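Local structure of cell shape-determining protein MreC (Streptococcus pneumoniae, 2QF4) at residues Q23-D28 with D159-V164; N38-A43 with A126-G131; I60-T65 with N69-S74. The protein helps form and maintain cell shape, probably as part of the elongasome that synthesises peripheral peptidoglycan. All coordinates share one frame; numbering follows the deposited sequence.

Contact 1 (Q23-D28 with D159-V164); sequences QELTLD and DVIELV
Leu27 meets two residues of the facing strand. Its CD1 reaches Leu163 CD2 at 3.7 Å, the two side chains extending toward each other tip to tip, and also brushes Ile161. Its CD2 lies 3.8 Å from Ile161 CB, the side chains crossing at about a right angle. Ile161 also takes up Leu25, whose CD1 is 3.9 Å from Ile161 CG1, again in a nearly perpendicular crossing. The first torsion of Ile161 accounts for this double use: with CG1 anti to the carbonyl carbon (chi1 -62°), the ethyl branch faces Leu25 and CD2 of Leu27, while CG2 approaches CD1 of Leu27. All pairings are apolar and all four side chains buried; the two segments together bury 171 Å² against each other.

Strands 24-27 and 160-164 run almost perpendicular, at 86°, with 8.6 Å between their axes, so they meet through side chains across the interior of a barrel and not as sheet neighbours. Strand 24-27 is hydrogen-bonded between strands 6-16 and 59-63, with Leu27 also touching Val61. On the far wall, strand 160-166 pairs with strand 40-43, and both Ile161 and Leu163 rest on Ala41.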
ATOM      1  N   GLN A  23       1.555   4.474 -13.231  1.00 10.19           N
ATOM      2  CA  GLN A  23       2.536   3.460 -12.866  1.00 11.18           C
ATOM      3  C   GLN A  23       1.846   2.197 -12.415  1.00 10.37           C
ATOM      4  O   GLN A  23       1.089   2.198 -11.465  1.00  9.61           O
ATOM      5  CB  GLN A  23       3.469   4.025 -11.818  1.00 11.74           C
ATOM      6  CG  GLN A  23       4.209   5.256 -12.376  1.00 16.06           C
ATOM      7  CD  GLN A  23       5.003   6.025 -11.380  1.00 18.15           C
ATOM      8  OE1 GLN A  23       4.974   7.261 -11.422  1.00 25.72           O
ATOM      9  NE2 GLN A  23       5.700   5.381 -10.541  1.00 21.15           N
ATOM     10  N   GLU A  24       2.106   1.140 -13.150  1.00  9.89           N
ATOM     11  CA  GLU A  24       1.388  -0.104 -12.973  1.00  9.60           C
ATOM     12  C   GLU A  24       2.158  -1.249 -13.551  1.00  9.42           C
ATOM     13  O   GLU A  24       3.027  -1.075 -14.392  1.00 10.32           O
ATOM     14  CB  GLU A  24       0.018  -0.008 -13.615  1.00 10.56           C
ATOM     15  CG  GLU A  24       0.068   0.147 -15.097  1.00 12.44           C
ATOM     16  CD  GLU A  24      -1.278  -0.020 -15.732  1.00 13.75           C
ATOM     17  OE1 GLU A  24      -2.330   0.427 -15.176  1.00 15.52           O
ATOM     18  OE2 GLU A  24      -1.277  -0.539 -16.865  1.00 19.54           O
ATOM     19  N   LEU A  25       1.798  -2.439 -13.103  1.00  8.90           N
ATOM     20  CA  LEU A  25       2.355  -3.698 -13.596  1.00  9.50           C
ATOM     21  C   LEU A  25       1.198  -4.621 -13.927  1.00  8.80           C
ATOM     22  O   LEU A  25       0.132  -4.573 -13.322  1.00 10.15           O
ATOM     23  CB  LEU A  25       3.186  -4.423 -12.476  1.00 11.31           C
ATOM     24  CG  LEU A  25       4.301  -3.683 -11.780  1.00 13.15           C
ATOM     25  CD1 LEU A  25       4.841  -4.526 -10.694  1.00 12.60           C
ATOM     26  CD2 LEU A  25       5.398  -3.308 -12.818  1.00 14.26           C
ATOM     27  N   THR A  26       1.413  -5.494 -14.904  1.00  8.88           N
ATOM     28  CA  THR A  26       0.511  -6.605 -15.202  1.00  9.17           C
ATOM     29  C   THR A  26       1.203  -7.895 -14.863  1.00  8.48           C
ATOM     30  O   THR A  26       2.355  -8.130 -15.275  1.00  9.04           O
ATOM     31  CB  THR A  26       0.096  -6.618 -16.687  1.00  9.09           C
ATOM     32  OG1 THR A  26      -0.442  -5.353 -17.015  1.00 11.91           O
ATOM     33  CG2 THR A  26      -0.929  -7.709 -16.950  1.00 10.81           C
ATOM     34  N   LEU A  27       0.486  -8.749 -14.134  1.00  9.13           N
ATOM     35  CA  LEU A  27       0.927 -10.069 -13.750  1.00  9.23           C
ATOM     36  C   LEU A  27       0.196 -11.132 -14.571  1.00  9.86           C
ATOM     37  O   LEU A  27      -0.955 -10.953 -14.968  1.00 10.43           O
ATOM     38  CB  LEU A  27       0.668 -10.310 -12.252  1.00  9.05           C
ATOM     39  CG  LEU A  27       1.153  -9.240 -11.313  1.00  9.23           C
ATOM     40  CD1 LEU A  27       0.795  -9.632  -9.852  1.00 10.69           C
ATOM     41  CD2 LEU A  27       2.624  -9.017 -11.478  1.00 11.99           C
ATOM     42  N   ASP A  28       0.870 -12.255 -14.784  1.00  9.68           N
ATOM     43  CA  ASP A  28       0.362 -13.368 -15.587  1.00 10.91           C
ATOM     44  C   ASP A  28      -0.474 -14.385 -14.827  1.00 11.25           C
ATOM     45  O   ASP A  28      -0.533 -15.526 -15.246  1.00 12.90           O
ATOM     46  CB  ASP A  28       1.503 -14.052 -16.331  1.00 11.00           C
ATOM     47  CG  ASP A  28       2.473 -14.790 -15.433  1.00 10.30           C
ATOM     48  OD1 ASP A  28       2.355 -14.747 -14.196  1.00 10.80           O
ATOM     49  OD2 ASP A  28       3.390 -15.416 -16.029  1.00 12.41           O
ATOM     50  N   ASP A 159      10.810  -9.182 -10.948  1.00 15.92           N
ATOM     51  CA  ASP A 159       9.944  -9.741 -11.983  1.00 15.38           C
ATOM     52  C   ASP A 159       8.926 -10.760 -11.497  1.00 13.44           C
ATOM     53  O   ASP A 159       8.266 -11.341 -12.306  1.00 11.25           O
ATOM     54  CB  ASP A 159      10.752 -10.167 -13.219  1.00 17.79           C
ATOM     55  CG  ASP A 159      11.483 -11.509 -12.967  0.50 15.99           C
ATOM     56  OD1 ASP A 159      11.525 -12.009 -11.838  0.50 15.14           O
ATOM     57  OD2 ASP A 159      12.092 -12.072 -13.927  0.50 19.97           O
ATOM     58  N   VAL A 160       8.788 -10.920 -10.186  1.00 12.51           N
ATOM     59  CA  VAL A 160       7.720 -11.730  -9.590  1.00 11.67           C
ATOM     60  C   VAL A 160       7.142 -10.863  -8.481  1.00 10.45           C
ATOM     61  O   VAL A 160       7.880 -10.262  -7.702  1.00 11.99           O
ATOM     62  CB  VAL A 160       8.252 -13.072  -9.029  1.00 11.50           C
ATOM     63  CG1 VAL A 160       7.162 -13.800  -8.241  1.00 13.82           C
ATOM     64  CG2 VAL A 160       8.848 -13.938 -10.165  1.00 13.92           C
ATOM     65  N   ILE A 161       5.825 -10.797  -8.428  1.00  9.60           N
ATOM     66  CA  ILE A 161       5.091 -10.055  -7.412  1.00  9.60           C
ATOM     67  C   ILE A 161       4.188 -11.027  -6.684  1.00  9.14           C
ATOM     68  O   ILE A 161       3.624 -11.915  -7.286  1.00  9.11           O
ATOM     69  CB  ILE A 161       4.259  -8.952  -8.079  1.00  9.17           C
ATOM     70  CG1 ILE A 161       5.164  -7.946  -8.799  1.00 10.95           C
ATOM     71  CG2 ILE A 161       3.319  -8.257  -7.098  1.00 10.68           C
ATOM     72  CD1 ILE A 161       6.096  -7.137  -7.937  1.00 12.41           C
ATOM     73  N   GLU A 162       4.067 -10.843  -5.380  1.00  9.47           N
ATOM     74  CA  GLU A 162       3.148 -11.624  -4.583  1.00  9.80           C
ATOM     75  C   GLU A 162       1.899 -10.827  -4.236  1.00  9.09           C
ATOM     76  O   GLU A 162       1.969  -9.761  -3.655  1.00  9.24           O
ATOM     77  CB  GLU A 162       3.841 -12.086  -3.306  1.00 10.55           C
ATOM     78  CG  GLU A 162       2.984 -13.050  -2.490  1.00 12.72           C
ATOM     79  CD  GLU A 162       3.686 -13.551  -1.262  1.00 17.01           C
ATOM     80  OE1 GLU A 162       4.922 -13.653  -1.261  1.00 23.31           O
ATOM     81  OE2 GLU A 162       3.009 -13.898  -0.304  1.00 21.55           O
ATOM     82  N   LEU A 163       0.744 -11.338  -4.612  1.00  8.73           N
ATOM     83  CA  LEU A 163      -0.546 -10.777  -4.225  1.00  8.74           C
ATOM     84  C   LEU A 163      -0.959 -11.420  -2.911  1.00  9.31           C
ATOM     85  O   LEU A 163      -0.751 -12.614  -2.686  1.00 10.10           O
ATOM     86  CB  LEU A 163      -1.595 -11.099  -5.279  1.00  9.37           C
ATOM     87  CG  LEU A 163      -1.338 -10.587  -6.688  1.00  9.59           C
ATOM     88  CD1 LEU A 163      -2.483 -11.002  -7.585  1.00 12.27           C
ATOM     89  CD2 LEU A 163      -1.074  -9.063  -6.680  1.00 10.93           C
ATOM     90  N   VAL A 164      -1.550 -10.614  -2.020  1.00  9.79           N
ATOM     91  CA  VAL A 164      -1.912 -11.079  -0.661  1.00 10.94           C
ATOM     92  C   VAL A 164      -3.289 -10.495  -0.339  1.00 11.26           C
ATOM     93  O   VAL A 164      -3.527  -9.294  -0.451  1.00 12.26           O
ATOM     94  CB  VAL A 164      -0.886 -10.612   0.394  1.00 13.55           C
ATOM     95  CG1 VAL A 164      -1.222 -11.139   1.806  0.80 14.86           C
ATOM     96  CG2 VAL A 164       0.558 -11.041   0.043  0.80 16.29           C
TER

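Contact 2 (N38-A43 with A126-G131); sequences NMLAIA and ADIPVG. With EDO (1,2-ethanediol), chain E.
Asp127 O accepts a hydrogen bond from O1 of a bound 1,2-ethanediol at 3.2 Å, just before Ile128, the residue that carries the contact to Leu40 and Ile42. The fold has two antiparallel beta barrels, the arrangement of alpha-lytic protease, here in a structural protein. Strand 40-43 belongs to the first barrel and strand 126-137 to the second, so Ile128 packs between barrels. Its two branches divide the work: CD1, at the end of the longer branch, lies 4.1 Å from Leu40 CD1, and CG2 lies 3.9 Å from Ile42 CG2. The second pair is less certain: in the conformer described, one of two deposited, Ile42 places CG1 between its own N and carbonyl carbon (chi1 78°), which puts CG2 beside that N and facing Ile128. Both pairs pass at a slant, and the buried surface is modest, 120 Å².

Behind the contact, Ile128 N is hydrogen-bonded to Thr117 OG1, and Asp127 OD1 forms a salt bridge with Lys76. Leu40 is further covered by Phe123 and Val125. Farther along the second strand, Val130 and Gly131 both face Val115 in a classic beta bulge, and the Val130 side chain touches Val115 and Thr117. The diol, probably from the crystallisation liquor, lies along the longer branch of Ile128, its C2 3.9 Å from Ile128 CG1.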
ATOM      1  N   ASN A  38      -9.502  -7.674  -3.281  1.00 17.60           N
ATOM      2  CA  ASN A  38      -9.083  -7.155  -1.976  1.00 16.73           C
ATOM      3  C   ASN A  38      -7.606  -7.219  -1.816  1.00 13.24           C
ATOM      4  O   ASN A  38      -7.124  -6.897  -0.740  1.00 14.31           O
ATOM      5  CB  ASN A  38      -9.791  -7.849  -0.727  1.00 16.60           C
ATOM      6  CG  ASN A  38      -9.269  -9.302  -0.393  1.00 17.27           C
ATOM      7  OD1 ASN A  38      -8.710  -9.989  -1.246  1.00 17.97           O
ATOM      8  ND2 ASN A  38      -9.460  -9.751   0.873  1.00 18.76           N
ATOM      9  N   MET A  39      -6.857  -7.661  -2.859  1.00 11.68           N
ATOM     10  CA  MET A  39      -5.478  -7.975  -2.655  1.00  9.88           C
ATOM     11  C   MET A  39      -4.550  -6.796  -2.812  1.00  8.33           C
ATOM     12  O   MET A  39      -4.724  -5.917  -3.659  1.00  8.63           O
ATOM     13  CB  MET A  39      -5.030  -9.129  -3.565  1.00  9.93           C
ATOM     14  CG  MET A  39      -5.645 -10.468  -3.182  1.00 12.16           C
ATOM     15  SD  MET A  39      -5.138 -11.755  -4.312  1.00 13.16           S
ATOM     16  CE  MET A  39      -5.533 -13.212  -3.281  1.00 16.08           C
ATOM     17  N   LEU A  40      -3.542  -6.833  -1.966  1.00  8.05           N
ATOM     18  CA  LEU A  40      -2.376  -5.959  -2.038  1.00  7.81           C
ATOM     19  C   LEU A  40      -1.250  -6.715  -2.702  1.00  7.96           C
ATOM     20  O   LEU A  40      -1.334  -7.918  -2.897  1.00  9.86           O
ATOM     21  CB  LEU A  40      -2.011  -5.422  -0.655  1.00  8.65           C
ATOM     22  CG  LEU A  40      -3.035  -4.429  -0.064  1.00  8.24           C
ATOM     23  CD1 LEU A  40      -2.627  -4.029   1.343  1.00 12.60           C
ATOM     24  CD2 LEU A  40      -3.115  -3.169  -0.949  1.00  9.83           C
ATOM     25  N   ALA A  41      -0.213  -5.993  -3.103  1.00  7.76           N
ATOM     26  CA  ALA A  41       0.896  -6.538  -3.859  1.00  8.16           C
ATOM     27  C   ALA A  41       2.210  -6.192  -3.175  1.00  7.95           C
ATOM     28  O   ALA A  41       2.438  -5.037  -2.783  1.00  8.19           O
ATOM     29  CB  ALA A  41       0.873  -5.956  -5.283  1.00  8.77           C
ATOM     30  N   ILE A  42       3.057  -7.208  -3.012  1.00  8.77           N
ATOM     31  CA  ILE A  42       4.331  -7.111  -2.310  1.00  9.72           C
ATOM     32  C   ILE A  42       5.514  -7.564  -3.170  1.00  9.81           C
ATOM     33  O   ILE A  42       5.414  -8.439  -4.043  1.00 10.00           O
ATOM     34  CB  ILE A  42       4.265  -7.884  -0.954  1.00 11.16           C
ATOM     35  CG1 ILE A  42       4.396  -9.362  -1.047  0.50 10.15           C
ATOM     36  CG2 ILE A  42       2.978  -7.547  -0.215  0.50 10.50           C
ATOM     37  CD1 ILE A  42       4.715 -10.003   0.313  0.50 11.76           C
ATOM     38  N   ALA A  43       6.650  -6.961  -2.887  1.00 10.35           N
ATOM     39  CA  ALA A  43       7.933  -7.364  -3.442  1.00 11.87           C
ATOM     40  C   ALA A  43       8.954  -7.028  -2.429  1.00 13.66           C
ATOM     41  O   ALA A  43       8.865  -6.024  -1.748  1.00 13.88           O
ATOM     42  CB  ALA A  43       8.241  -6.606  -4.736  1.00 14.27           C
ATOM     43  N   ALA A 126      -3.646  -6.381   7.121  1.00  9.43           N
ATOM     44  CA  ALA A 126      -2.816  -5.579   7.989  1.00  9.72           C
ATOM     45  C   ALA A 126      -1.376  -6.087   8.078  1.00  9.70           C
ATOM     46  O   ALA A 126      -1.082  -7.231   7.734  1.00 10.40           O
ATOM     47  CB  ALA A 126      -3.455  -5.535   9.401  1.00 10.93           C
ATOM     48  N   ASP A 127      -0.480  -5.202   8.524  1.00  9.62           N
ATOM     49  CA  ASP A 127       0.860  -5.532   8.997  1.00  9.99           C
ATOM     50  C   ASP A 127       1.904  -5.745   7.911  1.00 10.47           C
ATOM     51  O   ASP A 127       3.033  -6.090   8.207  1.00 12.10           O
ATOM     52  CB  ASP A 127       0.832  -6.725   9.992  1.00 11.34           C
ATOM     53  CG  ASP A 127      -0.079  -6.469  11.172  1.00 13.98           C
ATOM     54  OD1 ASP A 127      -0.138  -5.363  11.694  1.00 15.78           O
ATOM     55  OD2 ASP A 127      -0.784  -7.414  11.595  1.00 21.11           O
ATOM     56  N   ILE A 128       1.580  -5.469   6.666  1.00  9.31           N
ATOM     57  CA  ILE A 128       2.567  -5.527   5.610  1.00  9.46           C
ATOM     58  C   ILE A 128       3.445  -4.269   5.727  1.00  8.67           C
ATOM     59  O   ILE A 128       2.915  -3.160   5.818  1.00  8.62           O
ATOM     60  CB  ILE A 128       1.910  -5.534   4.227  1.00  8.88           C
ATOM     61  CG1 ILE A 128       1.016  -6.758   4.051  1.00 10.08           C
ATOM     62  CG2 ILE A 128       2.973  -5.466   3.125  1.00 10.04           C
ATOM     63  CD1 ILE A 128       0.098  -6.675   2.820  1.00 11.86           C
ATOM     64  N   PRO A 129       4.785  -4.416   5.737  1.00  8.76           N
ATOM     65  CA  PRO A 129       5.647  -3.224   5.807  1.00  8.96           C
ATOM     66  C   PRO A 129       5.383  -2.275   4.646  1.00  8.47           C
ATOM     67  O   PRO A 129       5.327  -2.707   3.498  1.00  9.11           O
ATOM     68  CB  PRO A 129       7.071  -3.806   5.757  1.00 10.02           C
ATOM     69  CG  PRO A 129       6.894  -5.190   6.293  1.00 10.80           C
ATOM     70  CD  PRO A 129       5.585  -5.647   5.757  1.00 10.26           C
ATOM     71  N   VAL A 130       5.324  -0.985   4.960  1.00  8.09           N
ATOM     72  CA  VAL A 130       5.191   0.095   3.962  1.00  8.88           C
ATOM     73  C   VAL A 130       6.433   0.973   3.917  1.00  8.66           C
ATOM     74  O   VAL A 130       6.997   1.197   2.838  1.00  8.74           O
ATOM     75  CB  VAL A 130       3.934   0.934   4.238  1.00  8.32           C
ATOM     76  CG1 VAL A 130       3.805   2.094   3.238  1.00  9.44           C
ATOM     77  CG2 VAL A 130       2.708   0.052   4.131  1.00  9.87           C
ATOM     78  N   GLY A 131       6.877   1.446   5.072  1.00  8.85           N
ATOM     79  CA  GLY A 131       8.044   2.313   5.131  1.00  9.04           C
ATOM     80  C   GLY A 131       8.181   2.950   6.477  1.00  8.86           C
ATOM     81  O   GLY A 131       7.662   2.436   7.464  1.00  9.85           O
TER
HETATM   82  C1  EDO E 603       2.652  -9.863   7.014  1.00 36.66           C
HETATM   83  O1  EDO E 603       3.576  -8.828   6.678  1.00 37.87           O
HETATM   84  C2  EDO E 603       1.233  -9.318   6.941  1.00 35.28           C
HETATM   85  O2  EDO E 603       0.476 -10.135   6.044  1.00 36.48           O

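Contact 3 (I60-T65 with N69-S74); sequences IVNLLT and NADKIS
Strand 60-63 runs out just before Leu64, and the chain turns so that Leu64 CA comes within 7.6 Å of Asn69 CA in an irregular segment leading to strand 74-79 of the second barrel. The polar link between the two arms is built on water around the Asn69 amide. Asn69 ND2 donates to one water at 2.9 Å; that water donates to Asn62 O, also at 2.9 Å, and weakly to Asn62 OD1. A second water accepts from Asn69 ND2 at 3.0 Å and donates to Leu64 O at 2.8 Å. The other end of the same amide closes an Asx turn: Asp71 N donates to Asn69 OD1 at 3.0 Å, with an N-H...O angle of 159° and the donor in the carbonyl plane.

Asp71 swings its carboxylate toward Asn62, so that Asp71 OD2 stands 3.4 Å from Asn62 OD1, with the carboxylate and amide planes 82° apart. Both atoms are acceptors and do not bond. On the apolar side, Leu64 CD2 touches Ile73 CD1 at 3.9 Å, and both residues also pack on Ile88.

This pattern, a backbone N-H to OD1 and two waters accepting from ND2, favours one way round for the Asn69 amide. The acceptor pair is probably mildly repulsive, eased by a weak hydrogen bond to each: from water to Asn62 OD1, and from Ser50 OG to Asp71 OD2.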
ATOM      1  N   ILE A  60      -3.846  -6.518 -12.962  1.00  9.95           N
ATOM      2  CA  ILE A  60      -3.141  -5.246 -13.001  1.00 10.69           C
ATOM      3  C   ILE A  60      -2.974  -4.727 -11.560  1.00  9.21           C
ATOM      4  O   ILE A  60      -3.921  -4.746 -10.749  1.00  9.89           O
ATOM      5  CB  ILE A  60      -3.868  -4.180 -13.847  1.00 12.17           C
ATOM      6  CG1 ILE A  60      -4.131  -4.719 -15.269  1.00 15.48           C
ATOM      7  CG2 ILE A  60      -3.030  -2.883 -13.866  1.00 12.96           C
ATOM      8  CD1 ILE A  60      -4.808  -3.705 -16.196  1.00 17.74           C
ATOM      9  N   VAL A  61      -1.759  -4.293 -11.271  1.00  8.80           N
ATOM     10  CA  VAL A  61      -1.363  -3.758  -9.979  1.00  8.75           C
ATOM     11  C   VAL A  61      -1.036  -2.276 -10.138  1.00  8.64           C
ATOM     12  O   VAL A  61      -0.214  -1.908 -10.976  1.00  9.71           O
ATOM     13  CB  VAL A  61      -0.137  -4.494  -9.425  1.00  8.96           C
ATOM     14  CG1 VAL A  61       0.429  -3.804  -8.158  1.00  9.88           C
ATOM     15  CG2 VAL A  61      -0.479  -5.952  -9.152  1.00  9.92           C
ATOM     16  N   ASN A  62      -1.705  -1.427  -9.355  1.00  8.45           N
ATOM     17  CA  ASN A  62      -1.448  -0.000  -9.303  1.00  8.44           C
ATOM     18  C   ASN A  62      -0.353   0.271  -8.309  1.00  8.24           C
ATOM     19  O   ASN A  62      -0.472  -0.094  -7.132  1.00  8.51           O
ATOM     20  CB  ASN A  62      -2.698   0.726  -8.886  1.00  9.45           C
ATOM     21  CG  ASN A  62      -2.575   2.195  -9.098  1.00 12.03           C
ATOM     22  OD1 ASN A  62      -2.671   2.962  -8.160  1.00 17.33           O
ATOM     23  ND2 ASN A  62      -2.295   2.594 -10.318  1.00 12.84           N
ATOM     24  N   LEU A  63       0.731   0.874  -8.774  1.00  8.19           N
ATOM     25  CA  LEU A  63       1.873   1.047  -7.901  1.00  7.85           C
ATOM     26  C   LEU A  63       1.666   2.202  -6.905  1.00  8.00           C
ATOM     27  O   LEU A  63       0.948   3.160  -7.153  1.00  8.41           O
ATOM     28  CB  LEU A  63       3.169   1.242  -8.718  1.00  8.73           C
ATOM     29  CG  LEU A  63       3.561   0.024  -9.587  1.00  8.92           C
ATOM     30  CD1 LEU A  63       4.818   0.356 -10.406  1.00 11.32           C
ATOM     31  CD2 LEU A  63       3.854  -1.206  -8.739  1.00 10.82           C
ATOM     32  N   LEU A  64       2.422   2.153  -5.825  1.00  8.12           N
ATOM     33  CA  LEU A  64       2.348   3.194  -4.797  1.00  8.36           C
ATOM     34  C   LEU A  64       2.990   4.512  -5.181  1.00  8.45           C
ATOM     35  O   LEU A  64       2.815   5.506  -4.481  1.00  8.78           O
ATOM     36  CB  LEU A  64       3.029   2.713  -3.509  1.00  8.61           C
ATOM     37  CG  LEU A  64       2.386   1.548  -2.760  1.00  9.35           C
ATOM     38  CD1 LEU A  64       3.157   1.347  -1.437  1.00 11.42           C
ATOM     39  CD2 LEU A  64       0.894   1.750  -2.501  1.00 10.10           C
ATOM     40  N   THR A  65       3.745   4.539  -6.264  1.00  9.13           N
ATOM     41  CA  THR A  65       4.452   5.746  -6.698  1.00  9.23           C
ATOM     42  C   THR A  65       3.624   6.655  -7.614  1.00  9.63           C
ATOM     43  O   THR A  65       4.143   7.645  -8.089  1.00 11.21           O
ATOM     44  CB  THR A  65       5.759   5.333  -7.356  1.00 10.56           C
ATOM     45  OG1 THR A  65       5.475   4.344  -8.356  1.00 12.36           O
ATOM     46  CG2 THR A  65       6.731   4.752  -6.315  1.00 12.50           C
ATOM     47  N   ASN A  69      -3.612   8.767  -5.750  1.00  8.50           N
ATOM     48  CA  ASN A  69      -4.004   7.394  -5.450  1.00  9.08           C
ATOM     49  C   ASN A  69      -5.427   7.402  -4.906  1.00  9.14           C
ATOM     50  O   ASN A  69      -5.650   7.896  -3.807  1.00 10.38           O
ATOM     51  CB  ASN A  69      -3.040   6.761  -4.458  1.00  8.94           C
ATOM     52  CG  ASN A  69      -3.139   5.250  -4.467  1.00  8.75           C
ATOM     53  OD1 ASN A  69      -4.208   4.694  -4.221  1.00  9.98           O
ATOM     54  ND2 ASN A  69      -2.035   4.580  -4.774  1.00  9.98           N
ATOM     55  N   ALA A  70      -6.354   6.805  -5.636  1.00 10.57           N
ATOM     56  CA  ALA A  70      -7.762   6.768  -5.255  1.00 10.83           C
ATOM     57  C   ALA A  70      -8.144   5.505  -4.489  1.00 10.77           C
ATOM     58  O   ALA A  70      -9.339   5.341  -4.184  1.00 13.16           O
ATOM     59  CB  ALA A  70      -8.620   6.903  -6.502  1.00 12.83           C
ATOM     60  N   ASP A  71      -7.187   4.620  -4.180  1.00 10.07           N
ATOM     61  CA  ASP A  71      -7.550   3.287  -3.702  1.00 10.54           C
ATOM     62  C   ASP A  71      -7.808   3.202  -2.205  1.00 10.17           C
ATOM     63  O   ASP A  71      -8.236   2.148  -1.731  1.00 10.44           O
ATOM     64  CB  ASP A  71      -6.499   2.304  -4.146  1.00 11.82           C
ATOM     65  CG  ASP A  71      -6.399   2.237  -5.659  1.00 15.79           C
ATOM     66  OD1 ASP A  71      -7.417   2.475  -6.336  1.00 21.45           O
ATOM     67  OD2 ASP A  71      -5.286   2.012  -6.170  1.00 23.90           O
ATOM     68  N   LYS A  72      -7.590   4.276  -1.457  1.00  9.71           N
ATOM     69  CA  LYS A  72      -7.965   4.318  -0.026  1.00 10.94           C
ATOM     70  C   LYS A  72      -7.353   3.134   0.710  1.00  9.71           C
ATOM     71  O   LYS A  72      -8.002   2.496   1.542  1.00 11.04           O
ATOM     72  CB  LYS A  72      -9.494   4.359   0.146  1.00 11.77           C
ATOM     73  CG  LYS A  72     -10.131   5.591  -0.514  1.00 14.88           C
ATOM     74  CD  LYS A  72     -11.615   5.717  -0.185  1.00 16.61           C
ATOM     75  CE  LYS A  72     -12.316   6.881  -0.937  1.00 21.17           C
ATOM     76  NZ  LYS A  72     -12.722   6.425  -2.324  1.00 28.17           N
ATOM     77  N   ILE A  73      -6.065   2.903   0.464  1.00  8.18           N
ATOM     78  CA  ILE A  73      -5.348   1.842   1.122  1.00  8.15           C
ATOM     79  C   ILE A  73      -5.094   2.239   2.572  1.00  7.36           C
ATOM     80  O   ILE A  73      -4.446   3.248   2.850  1.00  7.02           O
ATOM     81  CB  ILE A  73      -4.005   1.521   0.442  1.00  7.85           C
ATOM     82  CG1 ILE A  73      -4.216   1.062  -1.006  1.00  8.52           C
ATOM     83  CG2 ILE A  73      -3.247   0.437   1.235  1.00  8.43           C
ATOM     84  CD1 ILE A  73      -2.916   1.187  -1.849  1.00 10.06           C
ATOM     85  N   SER A  74      -5.615   1.445   3.502  1.00  6.82           N
ATOM     86  CA  SER A  74      -5.439   1.674   4.929  1.00  7.27           C
ATOM     87  C   SER A  74      -4.014   1.406   5.378  1.00  7.16           C
ATOM     88  O   SER A  74      -3.450   0.372   5.038  1.00  7.98           O
ATOM     89  CB  SER A  74      -6.405   0.719   5.665  1.00  7.40           C
ATOM     90  OG  SER A  74      -6.115   0.619   7.052  1.00  8.52           O
TER
HETATM   91  O   HOH W   1      -1.783   1.682  -5.218  1.00 13.07           O
HETATM   92  O   HOH W   2       0.266   6.449  -4.941  1.00 10.28           O

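How the contacts relate
The three contacts lie close together, their centres 11 to 13 Å apart, and are nested along the chain: contact 3 falls inside the loop closed by contact 2, and contact 2 inside that closed by contact 1. Contact 1 spans the interior of the first barrel. Strands 40-43 and 160-166 are neighbours in its sheet, joining contacts 1 and 2 through a probable backbone hydrogen bond, Val164 N to Leu40 O at 2.8 Å. Strands 24-27 and 59-63 are also neighbours, and another such probable bond, Val61 N to Leu25 O at 2.8 Å, joins contacts 1 and 3. Contacts 2 and 3 lead outward to the second barrel, one by packing and one by the connecting chain, tying together the two barrels of this probably extracellular domain.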